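Local coordinates for dTDP-4-dehydrorhamnose reductase (Bacillus anthracis, PDB 3SC6), which probably catalyses the NADPH-dependent reduction of dTDP-4-dehydrorhamnose to dTDP-L-rhamnose, the closing step of dTDP-L-rhamnose biosynthesis, at residues E6-T11 / E28-Y33; S46-V51 / R88-A93; V51-R56 / Q95-K100; H145-I150 / S205-Y210. One frame throughout, in Å; residues are numbered along the deposited sequence.

Contact 1 (E6-T11 / E28-Y33); sequences ERVIIT and EEYDIY
The Tyr33 ring turns its edge to strand 6-11: Val8 O lies close to the ring plane, 3.9 Å from Tyr33 CD2, while Arg7 CB approaches the same ring obliquely. On the other face of the sheet, two side chains meet the Tyr30 ring obliquely. Val8 crosses it at about a right angle, with CG1 3.3 Å from Tyr30 CD1, and Glu6 runs beside it in the same direction, its carboxylate plane 68° from that of the ring. Because Val8 CG1 is anti to its own carbonyl carbon (chi1 -59°), that branch turns to Tyr30 and leaves CG2 to rest on Ile32 CG1 at 4.0 Å. Ile10 CD1 extends the apolar row by touching Ile32 CG2. The backbones are joined by a parallel ladder: Asp31 N gives to Glu6 O (2.8 Å), Val8 N to Asp31 O, Tyr33 N to Val8 O (2.9 Å) and Ile10 N to Tyr33 O. Arg7 finds its polar partner elsewhere, through NH2 to Arg56 O, and Ile55 of helix 45-55 covers Ile9 and Tyr33. The two strands, joined by helix 16-24, are the beta-alpha-beta unit that opens the Rossmann fold.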
# COMPACT_ATOMS: atom_id res chain seq x y z
N GLU A 6 -21.55 -4.68 -11.35
CA GLU A 6 -20.18 -4.95 -11.78
C GLU A 6 -19.45 -6.03 -10.96
O GLU A 6 -19.83 -6.35 -9.84
CB GLU A 6 -19.38 -3.65 -11.86
CG GLU A 6 -19.97 -2.68 -12.87
CD GLU A 6 -19.21 -1.38 -12.97
OE1 GLU A 6 -18.20 -1.22 -12.26
OE2 GLU A 6 -19.63 -0.52 -13.77
N ARG A 7 -18.39 -6.56 -11.55
CA ARG A 7 -17.58 -7.63 -10.97
C ARG A 7 -16.19 -7.11 -10.66
O ARG A 7 -15.59 -6.46 -11.51
CB ARG A 7 -17.44 -8.65 -12.07
CG ARG A 7 -18.76 -8.95 -12.69
CD ARG A 7 -18.57 -9.55 -14.04
NE ARG A 7 -19.84 -9.51 -14.74
CZ ARG A 7 -19.97 -9.70 -16.05
NH1 ARG A 7 -21.17 -9.62 -16.60
NH2 ARG A 7 -18.89 -9.94 -16.80
N VAL A 8 -15.66 -7.43 -9.48
CA VAL A 8 -14.33 -6.97 -9.11
C VAL A 8 -13.48 -8.10 -8.58
O VAL A 8 -13.92 -8.86 -7.72
CB VAL A 8 -14.39 -5.87 -8.02
CG1 VAL A 8 -15.20 -4.69 -8.50
CG2 VAL A 8 -14.99 -6.41 -6.75
N ILE A 9 -12.27 -8.23 -9.10
CA ILE A 9 -11.34 -9.26 -8.66
C ILE A 9 -10.27 -8.62 -7.79
O ILE A 9 -9.79 -7.53 -8.10
CB ILE A 9 -10.65 -10.00 -9.84
CG1 ILE A 9 -11.68 -10.82 -10.62
CG2 ILE A 9 -9.58 -10.94 -9.33
CD1 ILE A 9 -11.07 -11.63 -11.76
N ILE A 10 -9.92 -9.29 -6.70
CA ILE A 10 -8.89 -8.80 -5.78
C ILE A 10 -7.77 -9.83 -5.66
O ILE A 10 -8.00 -10.95 -5.20
CB ILE A 10 -9.46 -8.52 -4.38
CG1 ILE A 10 -10.58 -7.48 -4.45
CG2 ILE A 10 -8.36 -8.02 -3.47
CD1 ILE A 10 -11.18 -7.13 -3.11
N THR A 11 -6.57 -9.46 -6.08
CA THR A 11 -5.43 -10.36 -6.01
C THR A 11 -4.70 -10.13 -4.68
O THR A 11 -4.43 -8.99 -4.31
CB THR A 11 -4.46 -10.14 -7.18
OG1 THR A 11 -3.95 -8.81 -7.15
CG2 THR A 11 -5.17 -10.38 -8.51
N GLU A 28 -23.76 -4.91 -2.41
CA GLU A 28 -24.99 -4.68 -3.17
C GLU A 28 -24.70 -3.66 -4.27
O GLU A 28 -25.46 -2.73 -4.50
CB GLU A 28 -26.13 -4.20 -2.27
CG GLU A 28 -26.52 -5.21 -1.19
CD GLU A 28 -27.68 -4.74 -0.33
OE1 GLU A 28 -28.15 -3.61 -0.55
OE2 GLU A 28 -28.12 -5.51 0.55
N GLU A 29 -23.58 -3.88 -4.95
CA GLU A 29 -23.12 -3.03 -6.04
C GLU A 29 -22.12 -3.81 -6.90
O GLU A 29 -22.12 -3.69 -8.12
CB GLU A 29 -22.45 -1.77 -5.48
CG GLU A 29 -21.94 -0.79 -6.54
CD GLU A 29 -21.28 0.45 -5.95
OE1 GLU A 29 -21.17 0.55 -4.71
OE2 GLU A 29 -20.86 1.32 -6.74
N TYR A 30 -21.28 -4.60 -6.24
CA TYR A 30 -20.28 -5.41 -6.92
C TYR A 30 -20.27 -6.87 -6.48
O TYR A 30 -20.64 -7.19 -5.35
CB TYR A 30 -18.87 -4.89 -6.60
CG TYR A 30 -18.56 -3.47 -6.99
CD1 TYR A 30 -18.07 -3.17 -8.25
CD2 TYR A 30 -18.68 -2.43 -6.07
CE1 TYR A 30 -17.75 -1.88 -8.61
CE2 TYR A 30 -18.36 -1.13 -6.42
CZ TYR A 30 -17.90 -0.86 -7.69
OH TYR A 30 -17.58 0.42 -8.06
N ASP A 31 -19.84 -7.75 -7.38
CA ASP A 31 -19.72 -9.18 -7.09
C ASP A 31 -18.24 -9.28 -6.77
O ASP A 31 -17.41 -9.24 -7.67
CB ASP A 31 -20.06 -10.07 -8.29
CG ASP A 31 -21.51 -9.99 -8.69
OD1 ASP A 31 -22.29 -9.31 -7.99
OD2 ASP A 31 -21.89 -10.63 -9.69
N ILE A 32 -17.92 -9.39 -5.49
CA ILE A 32 -16.53 -9.46 -5.06
C ILE A 32 -15.93 -10.86 -5.17
O ILE A 32 -16.38 -11.79 -4.51
CB ILE A 32 -16.39 -8.98 -3.60
CG1 ILE A 32 -17.00 -7.57 -3.45
CG2 ILE A 32 -14.93 -9.01 -3.18
CD1 ILE A 32 -16.95 -7.02 -2.04
N TYR A 33 -14.91 -10.98 -6.01
CA TYR A 33 -14.22 -12.26 -6.22
C TYR A 33 -12.79 -12.20 -5.70
O TYR A 33 -11.87 -11.89 -6.46
CB TYR A 33 -14.19 -12.62 -7.70
CG TYR A 33 -15.54 -12.80 -8.34
CD1 TYR A 33 -16.14 -14.05 -8.37
CD2 TYR A 33 -16.20 -11.74 -8.93
CE1 TYR A 33 -17.37 -14.23 -8.96
CE2 TYR A 33 -17.43 -11.91 -9.52
CZ TYR A 33 -18.02 -13.16 -9.53
OH TYR A 33 -19.24 -13.33 -10.12

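Contact 2 (S46-V51 / R88-A93)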
# COMPACT_ATOMS: atom_id res chain seq x y z
N SER A 46 -0.81 -18.47 -17.30
CA SER A 46 -1.86 -19.34 -17.81
C SER A 46 -3.04 -19.34 -16.85
O SER A 46 -4.19 -19.34 -17.28
CB SER A 46 -1.32 -20.76 -17.99
OG SER A 46 -0.85 -21.30 -16.77
N GLN A 47 -2.76 -19.33 -15.55
CA GLN A 47 -3.81 -19.32 -14.53
C GLN A 47 -4.47 -17.95 -14.45
O GLN A 47 -5.69 -17.86 -14.32
CB GLN A 47 -3.25 -19.68 -13.15
CG GLN A 47 -4.32 -19.75 -12.06
CD GLN A 47 -3.75 -20.08 -10.68
OE1 GLN A 47 -2.54 -20.08 -10.46
NE2 GLN A 47 -4.64 -20.35 -9.73
N VAL A 48 -3.66 -16.89 -14.53
CA VAL A 48 -4.18 -15.53 -14.47
C VAL A 48 -5.23 -15.31 -15.56
O VAL A 48 -6.31 -14.77 -15.30
CB VAL A 48 -3.06 -14.47 -14.60
CG1 VAL A 48 -3.65 -13.07 -14.55
CG2 VAL A 48 -2.03 -14.65 -13.51
N GLN A 49 -4.90 -15.73 -16.77
CA GLN A 49 -5.83 -15.59 -17.89
C GLN A 49 -7.09 -16.43 -17.70
O GLN A 49 -8.20 -15.94 -17.91
CB GLN A 49 -5.13 -15.87 -19.23
CG GLN A 49 -4.06 -14.83 -19.58
CD GLN A 49 -3.33 -15.11 -20.90
OE1 GLN A 49 -3.25 -16.25 -21.35
NE2 GLN A 49 -2.75 -14.06 -21.48
N GLN A 50 -6.94 -17.67 -17.26
CA GLN A 50 -8.09 -18.54 -17.04
C GLN A 50 -9.12 -17.90 -16.11
O GLN A 50 -10.30 -17.84 -16.42
CB GLN A 50 -7.66 -19.86 -16.42
CG GLN A 50 -8.83 -20.80 -16.15
CD GLN A 50 -8.40 -22.09 -15.47
OE1 GLN A 50 -9.21 -22.99 -15.26
NE2 GLN A 50 -7.11 -22.19 -15.13
N VAL A 51 -8.65 -17.44 -14.96
CA VAL A 51 -9.52 -16.82 -13.98
C VAL A 51 -10.15 -15.51 -14.47
O VAL A 51 -11.34 -15.29 -14.30
CB VAL A 51 -8.77 -16.54 -12.66
CG1 VAL A 51 -9.69 -15.85 -11.67
CG2 VAL A 51 -8.24 -17.84 -12.07
N ARG A 88 2.79 -7.60 -14.74
CA ARG A 88 2.76 -7.68 -16.20
C ARG A 88 1.69 -8.70 -16.63
O ARG A 88 0.93 -8.44 -17.57
CB ARG A 88 4.18 -8.01 -16.70
CG ARG A 88 4.41 -8.08 -18.21
CD ARG A 88 3.72 -9.25 -18.87
NE ARG A 88 4.17 -10.49 -18.25
CZ ARG A 88 5.27 -11.16 -18.60
NH1 ARG A 88 5.58 -12.28 -17.96
NH2 ARG A 88 6.07 -10.70 -19.56
N ASN A 89 1.61 -9.83 -15.93
CA ASN A 89 0.62 -10.88 -16.24
C ASN A 89 -0.81 -10.39 -15.98
O ASN A 89 -1.71 -10.63 -16.78
CB ASN A 89 0.87 -12.13 -15.39
CG ASN A 89 2.22 -12.77 -15.66
OD1 ASN A 89 2.90 -12.43 -16.62
ND2 ASN A 89 2.61 -13.72 -14.81
N VAL A 90 -1.01 -9.72 -14.85
CA VAL A 90 -2.33 -9.20 -14.50
C VAL A 90 -2.70 -8.08 -15.46
O VAL A 90 -3.88 -7.84 -15.72
CB VAL A 90 -2.38 -8.70 -13.04
CG1 VAL A 90 -3.72 -8.04 -12.73
CG2 VAL A 90 -2.10 -9.86 -12.08
N ALA A 91 -1.69 -7.39 -15.99
CA ALA A 91 -1.90 -6.30 -16.93
C ALA A 91 -2.44 -6.88 -18.23
O ALA A 91 -3.46 -6.42 -18.75
CB ALA A 91 -0.62 -5.55 -17.17
N VAL A 92 -1.75 -7.89 -18.75
CA VAL A 92 -2.16 -8.55 -19.99
C VAL A 92 -3.62 -9.01 -19.90
O VAL A 92 -4.43 -8.66 -20.75
CB VAL A 92 -1.26 -9.78 -20.29
CG1 VAL A 92 -1.78 -10.54 -21.49
CG2 VAL A 92 0.19 -9.34 -20.50
N ALA A 93 -3.94 -9.77 -18.86
CA ALA A 93 -5.30 -10.27 -18.66
C ALA A 93 -6.31 -9.13 -18.58
O ALA A 93 -7.39 -9.21 -19.17
CB ALA A 93 -5.36 -11.12 -17.40
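Around Val48 and Ala93, helices 45-55 and 76-97 run in roughly the same direction, the axes of the two short segments 9.1 Å apart and inclined at 33°. They are neighbouring helices on one face of the Rossmann-fold sheet, and no hydrogen bond links the two segments. Val48 carries most of the contact. Its CG1, anti to the backbone N (chi1 179°), lies against the other helix, 3.8 Å from Asn89 O, 3.9 Å from Ala93 CB and 4.3 Å from Val90 CG2. Val90 itself points away from helix 45-55 and packs beneath on Ile60 and His62 of strand 59-62, so this part of the interface continues into the sheet. At the outer margin the extended chain of Gln49 crosses Val92 obliquely, putting NE2 3.7 Å from Val92 CG1, and its CG passes near the small Ala93. Asn89 is buried, and both ends of its amide are engaged: ND2 gives a hydrogen bond to Ile42 O in the loop ahead of helix 45-55. On the other side of the amide, Arg88 grips the single atom OD1 side-on, from NE at 2.8 Å and NH1 at 3.0 Å, with OD1 close to the guanidinium plane.

Contact 3 (V51-R56 / Q95-K100)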
# COMPACT_ATOMS: atom_id res chain seq x y z
N VAL A 51 -8.65 -17.44 -14.96
CA VAL A 51 -9.52 -16.82 -13.98
C VAL A 51 -10.15 -15.51 -14.47
O VAL A 51 -11.34 -15.29 -14.30
CB VAL A 51 -8.77 -16.54 -12.66
CG1 VAL A 51 -9.69 -15.85 -11.67
CG2 VAL A 51 -8.24 -17.84 -12.07
N VAL A 52 -9.34 -14.66 -15.10
CA VAL A 52 -9.84 -13.39 -15.60
C VAL A 52 -10.82 -13.59 -16.77
O VAL A 52 -11.73 -12.80 -16.94
CB VAL A 52 -8.70 -12.44 -16.01
CG1 VAL A 52 -9.26 -11.15 -16.58
CG2 VAL A 52 -7.82 -12.13 -14.80
N GLN A 53 -10.61 -14.64 -17.57
CA GLN A 53 -11.51 -14.92 -18.70
C GLN A 53 -12.87 -15.38 -18.21
O GLN A 53 -13.90 -14.86 -18.62
CB GLN A 53 -10.94 -16.01 -19.62
CG GLN A 53 -9.66 -15.67 -20.39
CD GLN A 53 -9.85 -14.56 -21.41
OE1 GLN A 53 -10.92 -13.96 -21.50
NE2 GLN A 53 -8.81 -14.30 -22.19
N GLU A 54 -12.86 -16.37 -17.33
CA GLU A 54 -14.08 -16.94 -16.77
C GLU A 54 -14.95 -15.91 -16.07
O GLU A 54 -16.11 -15.73 -16.43
CB GLU A 54 -13.71 -18.07 -15.80
CG GLU A 54 -14.90 -18.75 -15.14
CD GLU A 54 -14.49 -19.88 -14.21
OE1 GLU A 54 -13.29 -20.19 -14.14
OE2 GLU A 54 -15.38 -20.46 -13.56
N ILE A 55 -14.39 -15.22 -15.08
CA ILE A 55 -15.14 -14.21 -14.34
C ILE A 55 -15.35 -12.96 -15.19
O ILE A 55 -16.41 -12.33 -15.14
CB ILE A 55 -14.40 -13.81 -13.05
CG1 ILE A 55 -14.21 -15.04 -12.16
CG2 ILE A 55 -15.19 -12.76 -12.30
CD1 ILE A 55 -13.49 -14.75 -10.86
N ARG A 56 -14.33 -12.62 -15.98
CA ARG A 56 -14.36 -11.46 -16.87
C ARG A 56 -14.90 -10.25 -16.09
O ARG A 56 -16.05 -9.86 -16.26
CB ARG A 56 -15.16 -11.77 -18.13
CG ARG A 56 -15.12 -10.67 -19.16
CD ARG A 56 -15.77 -11.11 -20.45
NE ARG A 56 -15.65 -10.08 -21.47
CZ ARG A 56 -16.05 -10.22 -22.73
NH1 ARG A 56 -16.58 -11.37 -23.15
NH2 ARG A 56 -15.90 -9.22 -23.59
N GLN A 95 -6.19 -6.34 -19.95
CA GLN A 95 -6.36 -5.83 -21.30
C GLN A 95 -7.33 -6.70 -22.12
O GLN A 95 -8.26 -6.18 -22.73
CB GLN A 95 -5.01 -5.71 -22.01
CG GLN A 95 -5.07 -5.15 -23.44
CD GLN A 95 -5.59 -3.71 -23.51
OE1 GLN A 95 -5.76 -3.06 -22.49
NE2 GLN A 95 -5.84 -3.22 -24.73
N LEU A 96 -7.11 -8.02 -22.15
CA LEU A 96 -8.01 -8.91 -22.91
C LEU A 96 -9.47 -8.78 -22.52
O LEU A 96 -10.35 -9.02 -23.34
CB LEU A 96 -7.62 -10.39 -22.82
CG LEU A 96 -6.32 -10.90 -23.46
CD1 LEU A 96 -5.10 -10.19 -22.91
CD2 LEU A 96 -6.20 -12.40 -23.24
N VAL A 97 -9.75 -8.43 -21.27
CA VAL A 97 -11.14 -8.28 -20.81
C VAL A 97 -11.58 -6.83 -20.79
O VAL A 97 -12.77 -6.54 -20.76
CB VAL A 97 -11.35 -8.87 -19.40
CG1 VAL A 97 -11.00 -10.36 -19.38
CG2 VAL A 97 -10.52 -8.12 -18.37
N GLY A 98 -10.62 -5.91 -20.78
CA GLY A 98 -10.93 -4.48 -20.76
C GLY A 98 -11.38 -4.03 -19.39
O GLY A 98 -12.29 -3.21 -19.26
N ALA A 99 -10.73 -4.56 -18.36
CA ALA A 99 -11.06 -4.20 -16.99
C ALA A 99 -10.19 -3.05 -16.51
O ALA A 99 -9.06 -2.89 -16.97
CB ALA A 99 -10.85 -5.40 -16.08
N LYS A 100 -10.72 -2.23 -15.61
CA LYS A 100 -9.96 -1.11 -15.07
C LYS A 100 -9.03 -1.78 -14.09
O LYS A 100 -9.47 -2.61 -13.29
CB LYS A 100 -10.86 -0.10 -14.37
CG LYS A 100 -11.92 0.53 -15.26
CD LYS A 100 -12.77 1.53 -14.50
CE LYS A 100 -13.80 2.18 -15.41
NZ LYS A 100 -14.64 3.17 -14.68
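Val97 meets Val52, Gln53 and Arg56 where two helices come to their C-terminal ends side by side, and each helix is left through a residue of positive phi: Arg56 (phi 46°) after helix 45-55 and Gly98 (phi 76°) after helix 76-97. Gly98 is the C-prime residue of a Schellman motif, in which Ala99 N turns back to Ser94 O and Gly98 N makes a weak bond to Gln95 O. Just before this turn Val97 points at the other helix. Its CG1 lies 3.4 Å from Val52 CG1, the two valines crossing at about a right angle, and the same methyl is 3.5 Å from Val52 O. The second branch, CG2, also reaches Val52 CG1, at 3.7 Å. Arg56 slides past Val97 in the opposite direction, with CG 4.1 Å from Val97 CG1. On the solvent side the Gln53 chain bends at chi2 (-65°), which swings CD round toward helix 76-97, and the amide NE2 settles 3.4 Å from Leu96 CD2. No hydrogen bond or salt bridge crosses between the segments. The polar residues Gln53 and Arg56 meet only carbon atoms here, so the two helix ends meet through van der Waals contact alone.

Contact 4 (H145-I150 / S205-Y210); sequences HNKYFI and SLYGTY
Tyr148 O accepts Gly208 N at 3.1 Å, the first of three hydrogen bonds that pair the strands in parallel. Gly208 uses both of its backbone polar atoms on the same partner strand, since its carbonyl O takes Ile150 N at 2.9 Å. Ile150 O then receives Tyr210 N at 2.7 Å, in a nearly straight bond (173° at the hydrogen). Two CA-H...O contacts add to the carbonyls, from Phe149 CA to Gly208 O and from Thr209 CA to Ile150 O. Thr209 OG1, anti to its own carbonyl carbon, packs 3.9 Å from Ile150 CB and is satisfied by Lys142 NZ. His145 has both ring nitrogens engaged beyond the pair, ND1 with Gln95 OE1 and NE2 with Ala99 O.

Beside the ladder, and just ahead of it at Lys147 and Tyr207, the contact is largely aromatic. Lys147 CA sits over one face of the Tyr207 ring in a CH-pi contact, 3.5 Å from the centroid, and the lysine chain runs alongside the ring to place CG 3.5 Å from Tyr207 OH. The Phe149 and Tyr207 rings meet obliquely, their planes 51° apart, with Tyr207 CD1 above the rim of the phenylalanine face at 3.8 Å from Phe149 CZ; Tyr210 CE2 comes to the edge of that same ring. In the central sheet of the Rossmann fold, strand 148-157 bonds through Phe149 to Leu101 and Tyr103 on its other side, and so lies between strands 100-106 and 208-211, with helix 129-144 covering Tyr148 and Ile150 and helix 260-264 packed against Tyr210.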
# COMPACT_ATOMS: atom_id res chain seq x y z
N HIS A 145 -1.42 -1.85 -20.75
CA HIS A 145 -2.84 -1.65 -20.46
C HIS A 145 -3.13 -0.15 -20.50
O HIS A 145 -2.25 0.66 -20.25
CB HIS A 145 -3.18 -2.32 -19.13
CG HIS A 145 -4.63 -2.26 -18.77
ND1 HIS A 145 -5.63 -2.51 -19.69
CD2 HIS A 145 -5.25 -2.10 -17.58
CE1 HIS A 145 -6.81 -2.43 -19.09
NE2 HIS A 145 -6.60 -2.19 -17.81
N ASN A 146 -4.37 0.23 -20.82
CA ASN A 146 -4.73 1.65 -20.90
C ASN A 146 -5.92 2.12 -20.06
O ASN A 146 -6.52 3.17 -20.34
CB ASN A 146 -4.90 2.04 -22.37
CG ASN A 146 -5.96 1.22 -23.08
OD1 ASN A 146 -6.59 0.34 -22.48
ND2 ASN A 146 -6.16 1.50 -24.36
N LYS A 147 -6.27 1.35 -19.05
CA LYS A 147 -7.37 1.67 -18.14
C LYS A 147 -6.85 1.25 -16.79
O LYS A 147 -7.15 0.15 -16.32
CB LYS A 147 -8.63 0.88 -18.48
CG LYS A 147 -9.22 1.13 -19.85
CD LYS A 147 -10.47 0.27 -20.04
CE LYS A 147 -11.11 0.48 -21.40
NZ LYS A 147 -12.34 -0.36 -21.57
N TYR A 148 -6.07 2.12 -16.16
CA TYR A 148 -5.49 1.81 -14.86
C TYR A 148 -5.35 2.98 -13.91
O TYR A 148 -5.44 4.15 -14.30
CB TYR A 148 -4.08 1.23 -15.08
CG TYR A 148 -3.18 2.19 -15.82
CD1 TYR A 148 -2.53 3.23 -15.15
CD2 TYR A 148 -2.96 2.07 -17.19
CE1 TYR A 148 -1.72 4.12 -15.82
CE2 TYR A 148 -2.14 2.96 -17.87
CZ TYR A 148 -1.52 3.98 -17.18
OH TYR A 148 -0.70 4.87 -17.82
N PHE A 149 -5.10 2.64 -12.66
CA PHE A 149 -4.91 3.59 -11.59
C PHE A 149 -3.72 3.11 -10.79
O PHE A 149 -3.82 2.11 -10.07
CB PHE A 149 -6.11 3.64 -10.64
CG PHE A 149 -7.40 4.01 -11.29
CD1 PHE A 149 -7.78 5.33 -11.39
CD2 PHE A 149 -8.26 3.04 -11.76
CE1 PHE A 149 -8.99 5.67 -11.96
CE2 PHE A 149 -9.46 3.38 -12.33
CZ PHE A 149 -9.82 4.69 -12.44
N ILE A 150 -2.58 3.77 -10.92
CA ILE A 150 -1.41 3.38 -10.15
C ILE A 150 -1.54 4.15 -8.85
O ILE A 150 -1.44 5.37 -8.85
CB ILE A 150 -0.08 3.70 -10.87
CG1 ILE A 150 0.00 2.93 -12.18
CG2 ILE A 150 1.09 3.31 -10.00
CD1 ILE A 150 1.29 3.15 -12.94
N SER A 205 -13.16 7.04 -14.61
CA SER A 205 -12.17 6.62 -15.59
C SER A 205 -11.03 7.64 -15.65
O SER A 205 -10.39 7.80 -16.68
CB SER A 205 -12.80 6.43 -16.96
OG SER A 205 -13.40 7.62 -17.41
N LEU A 206 -10.80 8.32 -14.53
CA LEU A 206 -9.75 9.33 -14.41
C LEU A 206 -8.46 8.54 -14.20
O LEU A 206 -7.83 8.63 -13.15
CB LEU A 206 -10.02 10.20 -13.18
CG LEU A 206 -11.39 10.90 -13.10
CD1 LEU A 206 -11.58 11.59 -11.77
CD2 LEU A 206 -11.61 11.87 -14.24
N TYR A 207 -8.04 7.79 -15.22
CA TYR A 207 -6.84 6.96 -15.12
C TYR A 207 -5.57 7.77 -14.91
O TYR A 207 -5.51 8.95 -15.23
CB TYR A 207 -6.68 6.10 -16.37
CG TYR A 207 -7.93 5.36 -16.77
CD1 TYR A 207 -8.45 4.33 -15.99
CD2 TYR A 207 -8.53 5.60 -17.99
CE1 TYR A 207 -9.58 3.65 -16.37
CE2 TYR A 207 -9.65 4.91 -18.39
CZ TYR A 207 -10.18 3.94 -17.58
OH TYR A 207 -11.30 3.25 -17.98
N GLY A 208 -4.56 7.12 -14.35
CA GLY A 208 -3.29 7.78 -14.10
C GLY A 208 -2.62 7.27 -12.85
O GLY A 208 -2.99 6.23 -12.31
N THR A 209 -1.62 8.03 -12.38
CA THR A 209 -0.87 7.69 -11.19
C THR A 209 -1.32 8.61 -10.06
O THR A 209 -1.40 9.82 -10.25
CB THR A 209 0.65 7.87 -11.42
OG1 THR A 209 1.07 7.08 -12.54
CG2 THR A 209 1.43 7.47 -10.19
N TYR A 210 -1.62 8.04 -8.90
CA TYR A 210 -2.08 8.80 -7.73
C TYR A 210 -1.40 8.46 -6.42
O TYR A 210 -1.19 7.28 -6.11
CB TYR A 210 -3.56 8.51 -7.49
CG TYR A 210 -4.52 8.99 -8.54
CD1 TYR A 210 -5.20 10.19 -8.36
CD2 TYR A 210 -4.75 8.26 -9.69
CE1 TYR A 210 -6.10 10.63 -9.30
CE2 TYR A 210 -5.65 8.71 -10.65
CZ TYR A 210 -6.32 9.90 -10.44
OH TYR A 210 -7.21 10.37 -11.37

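Contacts 2 and 3 are successive levels of one helix pair, 45-55 with 76-97; their centres are 8 Å apart, they share Val51, and Ala93 CB of contact 2 lies 3.7 Å from Val52 CG2 of contact 3. Contact 3 also leans on contact 1, where Tyr33 CD2 is 3.7 Å from Ile55 CG2. Across the same sheet, contacts 1 and 4 are well separated, their centres 18 Å apart. His145 NE2 is 2.7 Å from Ala99 O and His145 ND1 2.9 Å from Gln95 OE1, probable hydrogen bonds between contacts 4 and 3. The side chains of Val48, Ile10, Ile150 and Val52 lie about 8, 9, 10 and 12 Å from the bound NADP.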